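Local coordinates for putative protein (PDB 1T6T), which is of unknown function but carries a Toprim domain resembling that of ribonuclease M5, and so may act on nucleic acid with metal help, at residues 25-30 / 44-49; 63-68 / 89-94; 70-75 / 105-110. One frame throughout, in Å; residues are numbered along the deposited sequence.

Contacts 1 and 2 belong to one parallel sheet, strand order 43-45, 23-26, 64-67, 92-94: contact 1 pairs the first two strands, contact 2 the last two, and the seam between 23-26 and 64-67 joins them. Their centres are about 15 Å apart. Contact 1 closes along the chain before contact 2 opens; contact 3 crosses contact 2, since helix 73-88, which starts in segment 70-75, leads on to strand 92-94. Contact 3 lies about 14 Å from contact 1 and 19 Å from contact 2, centre to centre, where the chain after helix 96-101 returns to segment 70-75. Glu27 of contact 1 and two aspartates of contact 3 lie past strand ends, consistent with a Toprim domain's acidic end.

Contact 1: residues 25-30 / 44-49; sequences LVEGKN and IDLSGK
Three main-chain hydrogen bonds hold these two segments together. Val26 N donates to Ile44 O at 3.0 Å, almost straight at 172°, and Leu46 N returns the favour to Val26 O at 2.8 Å, so Val26 bonds through both its N-H and its carbonyl, as expected in a parallel pair. The third, Ser47 N to Glu27 O at 2.9 Å, carries the pairing past the last strand residues and into the loops that follow. Strands 23-26 and 43-45 are the two ends of a beta-alpha-beta unit, with helix 29-36 between them and Gly28 as its N-cap. Glu27 comes just past the end of the first strand, where Toprim proteins keep their conserved glutamate, consistent with an active-site role here. Its chain folds back at chi2 (-56°), which lays the carboxylate over Ser47, OE1 being 3.8 Å from Ser47 CB. Ser47 OG turns instead to Tyr51 of the second subunit. The salt bridge of the contact lies within segment 44-49: Lys49 closes a type II turn that begins at Leu46, and its chain reaches back, so that NZ gives a firm bond to Asp45 O at 2.7 Å and a weak one to Asp45 OD1 at 3.1 Å. Apolar packing is light. Leu25 and Ile44 run side by side on one face of the sheet, Leu25 CD2 lying 3.7 Å from Ile44 CB; helix 51-58 packs on both. On the other face, Asp45 CB rests 3.6 Å from Gly28 O.

Contact 2: residues 63-68 / 89-94; sequences EKVILL and QGFLVD
Glu63 O is gripped twice: Leu92 N donates to it at 2.8 Å in a nearly perfect line (178°), and water 1 adds a second hydrogen bond at 2.9 Å while also bonding Gly90 O. The edge of the Phe91 ring lies beside the same carbonyl. From there the ladder climbs with Val65 N to Leu92 O and Asp94 N to Val65 O, and closes with Leu67 N to Asp94 O at 3.1 Å. Asp94 O, too, is held twice, because water 2 bridges it to Leu67 O. The ladder is that of a parallel pair, strands 64-67 and 92-94 closing a beta-alpha-beta unit whose connecting helix, 73-88, ends in a Schellman motif at Gly90; strand 92-94 is the outermost on this side of the sheet within the chain. Val65 and Val93 share one face of the sheet; helix 73-88 touches Val65 and also Leu67. Leu67 crosses Val93 obliquely, and its CD1 presses to 3.4 Å from Val93 CG1, tighter than usual carbon contact. On the other face, Ile66 CG1 runs alongside Asp94 CB at 4.0 Å. Asp94 CG stands anti to its backbone N (chi1 -174°), and OD1 caps Asn96 N at the start of the next helix. Lys64 CG meets Leu92 CB at 4.1 Å, the two chains crossing obliquely.

Contact 3: residues 70-75 / 105-110; sequences DLDTHG and NIIHIE
Asp70 and His108 both hold CG anti to their own carbonyl carbon (chi1 -61° and -56°), and this brings carboxylate and imidazole together with their planes 89° apart. His108 ND1 donates to Asp70 OD2 at 3.0 Å in an essentially straight bond: OD2 lies in the ring plane, whereas the N-H meets the carboxylate from well above its plane. The other oxygen, OD1, accepts Ile109 N at 3.0 Å, again from above the plane, and water 3, which accepts from Glu110 N, can also donate to OD1, though it has more acceptors in reach than protons. One carboxylate therefore ties down a ring and the backbone beside it, and its negative charge would tend to stabilise a protonated imidazole. Ile107 CG2 sits 3.8 Å above the centre of the His108 ring, so a methyl group packs on one face. Between the backbones, Leu71 N donates to Ile107 O at 2.7 Å, next to the Asp70 bonds. Leu71 CD1 reaches Ile106 O at 3.6 Å, and Leu101 of helix 96-101 packs on this leucine. Asp72 faces the same segment, its CB 3.8 Å from Ile107 CG2, while its OD1 turns to its own helix and caps Gly75 N at 2.9 Å. An alanine in place of Asp70 would remove the acceptors of both His108 ND1 and Ile109 N, and would probably loosen the hold on segment 105-110. Asp70 O is bonded as well, to Arg98 NH2. Asp70, Leu71 and Asp72, a few residues past the sheet strand and leading into helix 73-88, match the DxD motif of Toprim domains, whose aspartates commonly bind magnesium; here the first of them is engaged by a histidine.

Contact 1: residues 25-30 / 44-49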
ATOM      1  N   LEU B  25      11.448   3.091   6.893  1.00 10.83           N
ATOM      2  CA  LEU B  25      10.561   2.487   5.904  1.00 11.40           C
ATOM      3  C   LEU B  25       9.149   3.032   6.075  1.00 10.41           C
ATOM      4  O   LEU B  25       8.600   3.028   7.180  1.00 11.42           O
ATOM      5  CB  LEU B  25      10.524   0.962   6.054  1.00 13.32           C
ATOM      6  CG  LEU B  25      11.828   0.175   5.921  1.00 18.15           C
ATOM      7  CD1 LEU B  25      11.500  -1.317   5.879  1.00 21.46           C
ATOM      8  CD2 LEU B  25      12.569   0.580   4.657  1.00 21.48           C
ATOM      9  N   VAL B  26       8.575   3.517   4.980  1.00  9.82           N
ATOM     10  CA  VAL B  26       7.215   4.039   4.995  1.00  9.60           C
ATOM     11  C   VAL B  26       6.470   3.387   3.848  1.00 10.33           C
ATOM     12  O   VAL B  26       7.065   2.716   3.008  1.00 11.00           O
ATOM     13  CB  VAL B  26       7.163   5.593   4.835  1.00 10.21           C
ATOM     14  CG1 VAL B  26       7.886   6.263   6.000  1.00 10.27           C
ATOM     15  CG2 VAL B  26       7.766   6.015   3.499  1.00  9.60           C
ATOM     16  N   GLU B  27       5.163   3.592   3.808  1.00 12.16           N
ATOM     17  CA  GLU B  27       4.349   2.988   2.773  1.00 14.70           C
ATOM     18  C   GLU B  27       4.357   3.749   1.458  1.00 14.63           C
ATOM     19  O   GLU B  27       4.609   3.170   0.405  1.00 15.01           O
ATOM     20  CB  GLU B  27       2.906   2.871   3.266  1.00 18.64           C
ATOM     21  CG  GLU B  27       2.196   1.602   2.836  1.00 30.60           C
ATOM     22  CD  GLU B  27       2.192   1.407   1.340  1.00 34.47           C
ATOM     23  OE1 GLU B  27       1.569   2.227   0.629  1.00 37.74           O
ATOM     24  OE2 GLU B  27       2.818   0.430   0.878  1.00 37.97           O
ATOM     25  N   GLY B  28       4.088   5.049   1.518  1.00 15.39           N
ATOM     26  CA  GLY B  28       4.007   5.820   0.290  1.00 15.65           C
ATOM     27  C   GLY B  28       4.985   6.934  -0.003  1.00 14.93           C
ATOM     28  O   GLY B  28       5.708   7.422   0.867  1.00 12.70           O
ATOM     29  N   LYS B  29       4.985   7.342  -1.267  1.00 15.15           N
ATOM     30  CA  LYS B  29       5.862   8.402  -1.735  1.00 17.67           C
ATOM     31  C   LYS B  29       5.551   9.711  -1.014  1.00 17.21           C
ATOM     32  O   LYS B  29       6.443  10.518  -0.779  1.00 15.60           O
ATOM     33  CB  LYS B  29       5.704   8.568  -3.249  1.00 22.46           C
ATOM     34  CG  LYS B  29       6.759   9.448  -3.894  1.00 30.23           C
ATOM     35  CD  LYS B  29       6.674   9.397  -5.417  1.00 35.88           C
ATOM     36  CE  LYS B  29       5.328   9.896  -5.923  1.00 38.48           C
ATOM     37  NZ  LYS B  29       5.251   9.866  -7.412  1.00 41.18           N
ATOM     38  N   ASN B  30       4.285   9.921  -0.661  1.00 17.75           N
ATOM     39  CA  ASN B  30       3.899  11.138   0.045  1.00 18.77           C
ATOM     40  C   ASN B  30       4.400  11.128   1.484  1.00 18.39           C
ATOM     41  O   ASN B  30       4.641  12.182   2.070  1.00 17.09           O
ATOM     42  CB  ASN B  30       2.384  11.326   0.007  1.00 23.09           C
ATOM     43  CG  ASN B  30       1.914  11.915  -1.303  1.00 28.67           C
ATOM     44  OD1 ASN B  30       2.183  13.081  -1.601  1.00 32.54           O
ATOM     45  ND2 ASN B  30       1.226  11.111  -2.105  1.00 29.06           N
ATOM     46  N   ILE B  44      12.783   4.828   2.602  1.00  9.55           N
ATOM     47  CA  ILE B  44      12.396   3.983   1.479  1.00 10.81           C
ATOM     48  C   ILE B  44      10.886   3.824   1.531  1.00 11.27           C
ATOM     49  O   ILE B  44      10.331   3.499   2.584  1.00 12.77           O
ATOM     50  CB  ILE B  44      13.015   2.564   1.556  1.00 11.17           C
ATOM     51  CG1 ILE B  44      14.533   2.638   1.383  1.00 12.07           C
ATOM     52  CG2 ILE B  44      12.401   1.667   0.468  1.00 12.74           C
ATOM     53  CD1 ILE B  44      15.215   1.289   1.499  1.00 14.24           C
ATOM     54  N   ASP B  45      10.224   4.073   0.409  1.00 11.42           N
ATOM     55  CA  ASP B  45       8.773   3.906   0.347  1.00 12.79           C
ATOM     56  C   ASP B  45       8.492   2.537  -0.268  1.00 12.91           C
ATOM     57  O   ASP B  45       9.052   2.183  -1.307  1.00 13.57           O
ATOM     58  CB  ASP B  45       8.124   5.044  -0.458  1.00 13.88           C
ATOM     59  CG  ASP B  45       8.743   5.242  -1.833  1.00 19.35           C
ATOM     60  OD1 ASP B  45       9.975   5.104  -1.982  1.00 22.16           O
ATOM     61  OD2 ASP B  45       7.985   5.565  -2.770  1.00 20.26           O
ATOM     62  N   LEU B  46       7.633   1.767   0.394  1.00 11.13           N
ATOM     63  CA  LEU B  46       7.306   0.407  -0.023  1.00 11.96           C
ATOM     64  C   LEU B  46       6.410   0.238  -1.254  1.00 11.44           C
ATOM     65  O   LEU B  46       6.613  -0.681  -2.046  1.00 12.31           O
ATOM     66  CB  LEU B  46       6.687  -0.340   1.164  1.00 12.92           C
ATOM     67  CG  LEU B  46       6.541  -1.860   1.091  1.00 16.88           C
ATOM     68  CD1 LEU B  46       7.915  -2.514   0.997  1.00 17.88           C
ATOM     69  CD2 LEU B  46       5.805  -2.349   2.331  1.00 18.05           C
ATOM     70  N   SER B  47       5.416   1.102  -1.420  1.00 13.68           N
ATOM     71  CA  SER B  47       4.523   0.964  -2.567  1.00 13.97           C
ATOM     72  C   SER B  47       5.311   0.949  -3.870  1.00 13.57           C
ATOM     73  O   SER B  47       6.178   1.794  -4.094  1.00 13.92           O
ATOM     74  CB  SER B  47       3.498   2.100  -2.596  1.00 17.69           C
ATOM     75  OG  SER B  47       2.580   1.909  -3.664  1.00 20.77           O
ATOM     76  N   GLY B  48       5.013  -0.024  -4.724  1.00 14.02           N
ATOM     77  CA  GLY B  48       5.716  -0.128  -5.987  1.00 13.02           C
ATOM     78  C   GLY B  48       6.947  -1.012  -5.888  1.00 12.58           C
ATOM     79  O   GLY B  48       7.699  -1.150  -6.853  1.00 12.45           O
ATOM     80  N   LYS B  49       7.165  -1.605  -4.717  1.00 11.66           N
ATOM     81  CA  LYS B  49       8.306  -2.493  -4.515  1.00 12.30           C
ATOM     82  C   LYS B  49       7.877  -3.843  -3.943  1.00 12.24           C
ATOM     83  O   LYS B  49       6.862  -3.942  -3.254  1.00 11.74           O
ATOM     84  CB  LYS B  49       9.322  -1.862  -3.549  1.00 12.45           C
ATOM     85  CG  LYS B  49       9.864  -0.498  -3.972  1.00 11.77           C
ATOM     86  CD  LYS B  49      10.949  -0.025  -3.002  1.00 13.90           C
ATOM     87  CE  LYS B  49      11.581   1.293  -3.441  1.00 14.94           C
ATOM     88  NZ  LYS B  49      10.618   2.428  -3.445  1.00 14.45           N
TER

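Contact 2: residues 63-68 / 89-94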
ATOM      1  N   GLU B  63      22.133  -2.160   8.894  1.00 18.91           N
ATOM      2  CA  GLU B  63      21.821  -3.264   9.791  1.00 21.72           C
ATOM      3  C   GLU B  63      20.522  -3.018  10.541  1.00 19.08           C
ATOM      4  O   GLU B  63      19.893  -3.954  11.025  1.00 19.50           O
ATOM      5  CB  GLU B  63      22.949  -3.448  10.808  1.00 25.79           C
ATOM      6  CG  GLU B  63      24.304  -3.738  10.197  1.00 34.39           C
ATOM      7  CD  GLU B  63      25.419  -3.697  11.227  1.00 40.57           C
ATOM      8  OE1 GLU B  63      26.574  -4.013  10.871  1.00 44.00           O
ATOM      9  OE2 GLU B  63      25.139  -3.342  12.393  1.00 43.51           O
ATOM     10  N   LYS B  64      20.124  -1.755  10.630  1.00 18.36           N
ATOM     11  CA  LYS B  64      18.923  -1.388  11.364  1.00 18.63           C
ATOM     12  C   LYS B  64      17.893  -0.675  10.498  1.00 17.73           C
ATOM     13  O   LYS B  64      18.237   0.125   9.625  1.00 15.91           O
ATOM     14  CB  LYS B  64      19.303  -0.497  12.546  1.00 21.67           C
ATOM     15  CG  LYS B  64      18.223  -0.361  13.605  1.00 28.68           C
ATOM     16  CD  LYS B  64      18.616   0.638  14.695  1.00 32.96           C
ATOM     17  CE  LYS B  64      19.952   0.299  15.346  1.00 36.82           C
ATOM     18  NZ  LYS B  64      21.117   0.510  14.433  1.00 39.46           N
ATOM     19  N   VAL B  65      16.625  -0.978  10.752  1.00 14.77           N
ATOM     20  CA  VAL B  65      15.529  -0.377  10.014  1.00 15.69           C
ATOM     21  C   VAL B  65      14.466   0.174  10.957  1.00 15.65           C
ATOM     22  O   VAL B  65      14.020  -0.508  11.879  1.00 16.16           O
ATOM     23  CB  VAL B  65      14.852  -1.402   9.079  1.00 16.67           C
ATOM     24  CG1 VAL B  65      13.662  -0.763   8.392  1.00 17.25           C
ATOM     25  CG2 VAL B  65      15.847  -1.913   8.052  1.00 18.43           C
ATOM     26  N   ILE B  66      14.068   1.418  10.722  1.00 12.34           N
ATOM     27  CA  ILE B  66      13.032   2.049  11.522  1.00 11.63           C
ATOM     28  C   ILE B  66      11.711   1.903  10.762  1.00 12.06           C
ATOM     29  O   ILE B  66      11.573   2.410   9.649  1.00 11.00           O
ATOM     30  CB  ILE B  66      13.337   3.545  11.733  1.00 12.93           C
ATOM     31  CG1 ILE B  66      14.618   3.702  12.565  1.00 11.37           C
ATOM     32  CG2 ILE B  66      12.156   4.224  12.412  1.00 12.48           C
ATOM     33  CD1 ILE B  66      15.136   5.126  12.632  1.00 14.43           C
ATOM     34  N   LEU B  67      10.750   1.195  11.348  1.00 12.21           N
ATOM     35  CA  LEU B  67       9.455   1.008  10.696  1.00 12.74           C
ATOM     36  C   LEU B  67       8.537   2.175  11.026  1.00 13.66           C
ATOM     37  O   LEU B  67       8.306   2.479  12.197  1.00 14.90           O
ATOM     38  CB  LEU B  67       8.805  -0.302  11.154  1.00 14.08           C
ATOM     39  CG  LEU B  67       9.584  -1.583  10.862  1.00 15.63           C
ATOM     40  CD1 LEU B  67       8.754  -2.780  11.293  1.00 17.47           C
ATOM     41  CD2 LEU B  67       9.916  -1.666   9.373  1.00 16.49           C
ATOM     42  N   LEU B  68       8.033   2.842   9.994  1.00 13.32           N
ATOM     43  CA  LEU B  68       7.139   3.980  10.194  1.00 14.13           C
ATOM     44  C   LEU B  68       5.893   3.909   9.335  1.00 14.94           C
ATOM     45  O   LEU B  68       5.634   4.805   8.540  1.00 16.63           O
ATOM     46  CB  LEU B  68       7.846   5.302   9.897  1.00 16.31           C
ATOM     47  CG  LEU B  68       8.463   6.104  11.040  1.00 23.21           C
ATOM     48  CD1 LEU B  68       8.745   7.514  10.533  1.00 22.03           C
ATOM     49  CD2 LEU B  68       7.515   6.154  12.237  1.00 21.24           C
ATOM     50  N   GLN B  89      15.534 -11.901   7.958  1.00 13.54           N
ATOM     51  CA  GLN B  89      16.708 -11.715   7.111  1.00 14.18           C
ATOM     52  C   GLN B  89      17.928 -11.189   7.861  1.00 16.05           C
ATOM     53  O   GLN B  89      18.954 -10.890   7.248  1.00 17.47           O
ATOM     54  CB  GLN B  89      16.375 -10.777   5.947  1.00 13.61           C
ATOM     55  CG  GLN B  89      15.169 -11.219   5.113  1.00 13.00           C
ATOM     56  CD  GLN B  89      15.343 -12.600   4.501  1.00 13.23           C
ATOM     57  OE1 GLN B  89      16.328 -12.868   3.815  1.00 15.42           O
ATOM     58  NE2 GLN B  89      14.378 -13.483   4.744  1.00 12.27           N
ATOM     59  N   GLY B  90      17.811 -11.057   9.179  1.00 16.18           N
ATOM     60  CA  GLY B  90      18.935 -10.596   9.979  1.00 16.60           C
ATOM     61  C   GLY B  90      19.023  -9.118  10.316  1.00 16.37           C
ATOM     62  O   GLY B  90      20.032  -8.672  10.867  1.00 16.11           O
ATOM     63  N   PHE B  91      17.990  -8.351   9.988  1.00 15.91           N
ATOM     64  CA  PHE B  91      17.989  -6.920  10.289  1.00 14.53           C
ATOM     65  C   PHE B  91      17.449  -6.637  11.682  1.00 15.70           C
ATOM     66  O   PHE B  91      16.635  -7.395  12.207  1.00 16.10           O
ATOM     67  CB  PHE B  91      17.123  -6.163   9.277  1.00 13.79           C
ATOM     68  CG  PHE B  91      17.666  -6.185   7.882  1.00 12.97           C
ATOM     69  CD1 PHE B  91      18.661  -5.289   7.496  1.00 14.12           C
ATOM     70  CD2 PHE B  91      17.199  -7.110   6.958  1.00 13.77           C
ATOM     71  CE1 PHE B  91      19.184  -5.316   6.209  1.00 14.39           C
ATOM     72  CE2 PHE B  91      17.715  -7.149   5.663  1.00 14.47           C
ATOM     73  CZ  PHE B  91      18.710  -6.249   5.289  1.00 17.06           C
ATOM     74  N   LEU B  92      17.916  -5.542  12.277  1.00 15.86           N
ATOM     75  CA  LEU B  92      17.433  -5.112  13.582  1.00 17.65           C
ATOM     76  C   LEU B  92      16.264  -4.181  13.262  1.00 18.21           C
ATOM     77  O   LEU B  92      16.412  -3.239  12.484  1.00 19.78           O
ATOM     78  CB  LEU B  92      18.525  -4.351  14.336  1.00 18.82           C
ATOM     79  CG  LEU B  92      19.734  -5.203  14.726  1.00 22.05           C
ATOM     80  CD1 LEU B  92      20.812  -4.332  15.355  1.00 24.69           C
ATOM     81  CD2 LEU B  92      19.287  -6.290  15.691  1.00 23.41           C
ATOM     82  N   VAL B  93      15.105  -4.458  13.844  1.00 16.24           N
ATOM     83  CA  VAL B  93      13.909  -3.663  13.593  1.00 17.75           C
ATOM     84  C   VAL B  93      13.587  -2.718  14.750  1.00 18.84           C
ATOM     85  O   VAL B  93      13.453  -3.144  15.895  1.00 18.35           O
ATOM     86  CB  VAL B  93      12.696  -4.594  13.334  1.00 18.63           C
ATOM     87  CG1 VAL B  93      11.430  -3.778  13.138  1.00 20.33           C
ATOM     88  CG2 VAL B  93      12.969  -5.456  12.110  1.00 18.23           C
ATOM     89  N   ASP B  94      13.466  -1.431  14.439  1.00 18.60           N
ATOM     90  CA  ASP B  94      13.163  -0.419  15.445  1.00 18.14           C
ATOM     91  C   ASP B  94      11.711   0.037  15.312  1.00 17.79           C
ATOM     92  O   ASP B  94      11.326   0.614  14.297  1.00 18.11           O
ATOM     93  CB  ASP B  94      14.090   0.787  15.267  1.00 20.68           C
ATOM     94  CG  ASP B  94      13.936   1.816  16.370  1.00 24.96           C
ATOM     95  OD1 ASP B  94      12.929   1.770  17.106  1.00 25.53           O
ATOM     96  OD2 ASP B  94      14.826   2.684  16.494  1.00 28.65           O
TER
HETATM   97  O   HOH W   1      21.583  -6.295  11.345  1.00 45.30           O
HETATM   98  O   HOH W   2       9.699   2.869  14.501  1.00 13.77           O

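Contact 3: residues 70-75 / 105-110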
ATOM      1  N   ASP B  70       1.696   3.738   8.825  1.00 16.01           N
ATOM      2  CA  ASP B  70       0.568   4.384   9.481  1.00 17.10           C
ATOM      3  C   ASP B  70      -0.002   3.523  10.597  1.00 16.91           C
ATOM      4  O   ASP B  70       0.196   2.311  10.622  1.00 17.19           O
ATOM      5  CB  ASP B  70      -0.520   4.726   8.462  1.00 18.72           C
ATOM      6  CG  ASP B  70      -0.028   5.690   7.394  1.00 20.84           C
ATOM      7  OD1 ASP B  70       0.956   6.414   7.651  1.00 23.57           O
ATOM      8  OD2 ASP B  70      -0.631   5.732   6.303  1.00 28.81           O
ATOM      9  N   LEU B  71      -0.707   4.166  11.520  1.00 16.95           N
ATOM     10  CA  LEU B  71      -1.280   3.479  12.665  1.00 18.83           C
ATOM     11  C   LEU B  71      -2.688   2.945  12.446  1.00 21.30           C
ATOM     12  O   LEU B  71      -3.388   2.640  13.405  1.00 25.04           O
ATOM     13  CB  LEU B  71      -1.260   4.403  13.888  1.00 18.99           C
ATOM     14  CG  LEU B  71       0.135   4.785  14.396  1.00 21.04           C
ATOM     15  CD1 LEU B  71       0.019   5.748  15.560  1.00 22.92           C
ATOM     16  CD2 LEU B  71       0.883   3.533  14.822  1.00 22.18           C
ATOM     17  N   ASP B  72      -3.101   2.828  11.191  1.00 22.27           N
ATOM     18  CA  ASP B  72      -4.424   2.298  10.891  1.00 25.21           C
ATOM     19  C   ASP B  72      -4.282   0.805  10.593  1.00 25.36           C
ATOM     20  O   ASP B  72      -3.175   0.267  10.617  1.00 23.27           O
ATOM     21  CB  ASP B  72      -5.044   3.051   9.705  1.00 26.66           C
ATOM     22  CG  ASP B  72      -4.265   2.879   8.419  1.00 28.99           C
ATOM     23  OD1 ASP B  72      -3.064   2.548   8.475  1.00 28.44           O
ATOM     24  OD2 ASP B  72      -4.860   3.092   7.341  1.00 34.41           O
ATOM     25  N   THR B  73      -5.396   0.130  10.330  1.00 25.41           N
ATOM     26  CA  THR B  73      -5.360  -1.303  10.054  1.00 25.22           C
ATOM     27  C   THR B  73      -4.416  -1.661   8.913  1.00 22.27           C
ATOM     28  O   THR B  73      -3.638  -2.610   9.014  1.00 22.27           O
ATOM     29  CB  THR B  73      -6.760  -1.840   9.711  1.00 27.36           C
ATOM     30  OG1 THR B  73      -7.649  -1.566  10.797  1.00 29.76           O
ATOM     31  CG2 THR B  73      -6.712  -3.344   9.472  1.00 28.90           C
ATOM     32  N   HIS B  74      -4.498  -0.903   7.828  1.00 21.00           N
ATOM     33  CA  HIS B  74      -3.661  -1.131   6.659  1.00 21.75           C
ATOM     34  C   HIS B  74      -2.178  -1.027   7.022  1.00 20.45           C
ATOM     35  O   HIS B  74      -1.370  -1.861   6.616  1.00 19.02           O
ATOM     36  CB  HIS B  74      -4.029  -0.117   5.570  1.00 24.45           C
ATOM     37  CG  HIS B  74      -3.233  -0.255   4.309  1.00 28.04           C
ATOM     38  ND1 HIS B  74      -2.018   0.367   4.123  1.00 28.98           N
ATOM     39  CD2 HIS B  74      -3.485  -0.939   3.168  1.00 29.66           C
ATOM     40  CE1 HIS B  74      -1.556   0.075   2.919  1.00 31.47           C
ATOM     41  NE2 HIS B  74      -2.427  -0.717   2.320  1.00 30.40           N
ATOM     42  N   GLY B  75      -1.832  -0.004   7.796  1.00 18.83           N
ATOM     43  CA  GLY B  75      -0.449   0.183   8.194  1.00 17.42           C
ATOM     44  C   GLY B  75       0.056  -0.871   9.166  1.00 15.78           C
ATOM     45  O   GLY B  75       1.218  -1.274   9.104  1.00 15.44           O
ATOM     46  N   ASN B 105      -2.296  12.241  18.839  1.00 19.81           N
ATOM     47  CA  ASN B 105      -3.376  12.191  17.873  1.00 20.73           C
ATOM     48  C   ASN B 105      -2.862  12.217  16.441  1.00 20.49           C
ATOM     49  O   ASN B 105      -2.851  13.256  15.780  1.00 18.75           O
ATOM     50  CB  ASN B 105      -4.350  13.342  18.095  1.00 22.61           C
ATOM     51  CG  ASN B 105      -5.587  13.214  17.243  1.00 25.24           C
ATOM     52  OD1 ASN B 105      -5.764  12.217  16.538  1.00 23.53           O
ATOM     53  ND2 ASN B 105      -6.458  14.215  17.300  1.00 28.83           N
ATOM     54  N   ILE B 106      -2.435  11.054  15.970  1.00 19.82           N
ATOM     55  CA  ILE B 106      -1.924  10.920  14.618  1.00 20.43           C
ATOM     56  C   ILE B 106      -2.165   9.493  14.149  1.00 19.04           C
ATOM     57  O   ILE B 106      -2.125   8.553  14.943  1.00 20.22           O
ATOM     58  CB  ILE B 106      -0.409  11.227  14.563  1.00 21.26           C
ATOM     59  CG1 ILE B 106       0.094  11.132  13.120  1.00 22.39           C
ATOM     60  CG2 ILE B 106       0.352  10.262  15.460  1.00 21.61           C
ATOM     61  CD1 ILE B 106       1.523  11.615  12.933  1.00 24.08           C
ATOM     62  N   ILE B 107      -2.451   9.337  12.865  1.00 17.82           N
ATOM     63  CA  ILE B 107      -2.665   8.012  12.305  1.00 17.73           C
ATOM     64  C   ILE B 107      -1.749   7.826  11.105  1.00 17.60           C
ATOM     65  O   ILE B 107      -1.077   6.805  10.980  1.00 17.36           O
ATOM     66  CB  ILE B 107      -4.121   7.815  11.850  1.00 17.17           C
ATOM     67  CG1 ILE B 107      -5.043   7.745  13.072  1.00 17.19           C
ATOM     68  CG2 ILE B 107      -4.240   6.542  11.018  1.00 17.99           C
ATOM     69  CD1 ILE B 107      -4.743   6.590  14.016  1.00 19.12           C
ATOM     70  N   HIS B 108      -1.726   8.834  10.237  1.00 18.89           N
ATOM     71  CA  HIS B 108      -0.914   8.805   9.024  1.00 18.88           C
ATOM     72  C   HIS B 108       0.338   9.654   9.183  1.00 19.25           C
ATOM     73  O   HIS B 108       0.262  10.814   9.583  1.00 18.89           O
ATOM     74  CB  HIS B 108      -1.744   9.322   7.848  1.00 18.20           C
ATOM     75  CG  HIS B 108      -3.023   8.575   7.641  1.00 20.30           C
ATOM     76  ND1 HIS B 108      -3.064   7.294   7.138  1.00 20.79           N
ATOM     77  CD2 HIS B 108      -4.308   8.919   7.900  1.00 22.15           C
ATOM     78  CE1 HIS B 108      -4.317   6.879   7.093  1.00 22.46           C
ATOM     79  NE2 HIS B 108      -5.092   7.847   7.550  1.00 23.62           N
ATOM     80  N   ILE B 109       1.492   9.072   8.865  1.00 20.22           N
ATOM     81  CA  ILE B 109       2.759   9.780   8.976  1.00 21.35           C
ATOM     82  C   ILE B 109       2.696  11.071   8.169  1.00 20.51           C
ATOM     83  O   ILE B 109       3.319  12.071   8.516  1.00 19.44           O
ATOM     84  CB  ILE B 109       3.929   8.911   8.455  1.00 23.60           C
ATOM     85  CG1 ILE B 109       3.888   7.527   9.118  1.00 27.32           C
ATOM     86  CG2 ILE B 109       5.254   9.603   8.732  1.00 25.58           C
ATOM     87  CD1 ILE B 109       3.890   7.549  10.638  1.00 27.03           C
ATOM     88  N   GLU B 110       1.914  11.050   7.096  1.00 20.66           N
ATOM     89  CA  GLU B 110       1.772  12.218   6.239  1.00 22.75           C
ATOM     90  C   GLU B 110       1.233  13.424   7.012  1.00 22.13           C
ATOM     91  O   GLU B 110       1.400  14.566   6.589  1.00 22.44           O
ATOM     92  CB  GLU B 110       0.835  11.888   5.074  1.00 24.87           C
ATOM     93  CG  GLU B 110       1.068  12.730   3.838  1.00 28.86           C
ATOM     94  CD  GLU B 110       0.135  12.361   2.705  1.00 31.18           C
ATOM     95  OE1 GLU B 110      -0.125  11.152   2.518  1.00 31.43           O
ATOM     96  OE2 GLU B 110      -0.326  13.277   1.991  1.00 31.61           O
TER
HETATM   97  O   HOH W   3       0.638   8.649   5.679  1.00 20.52           O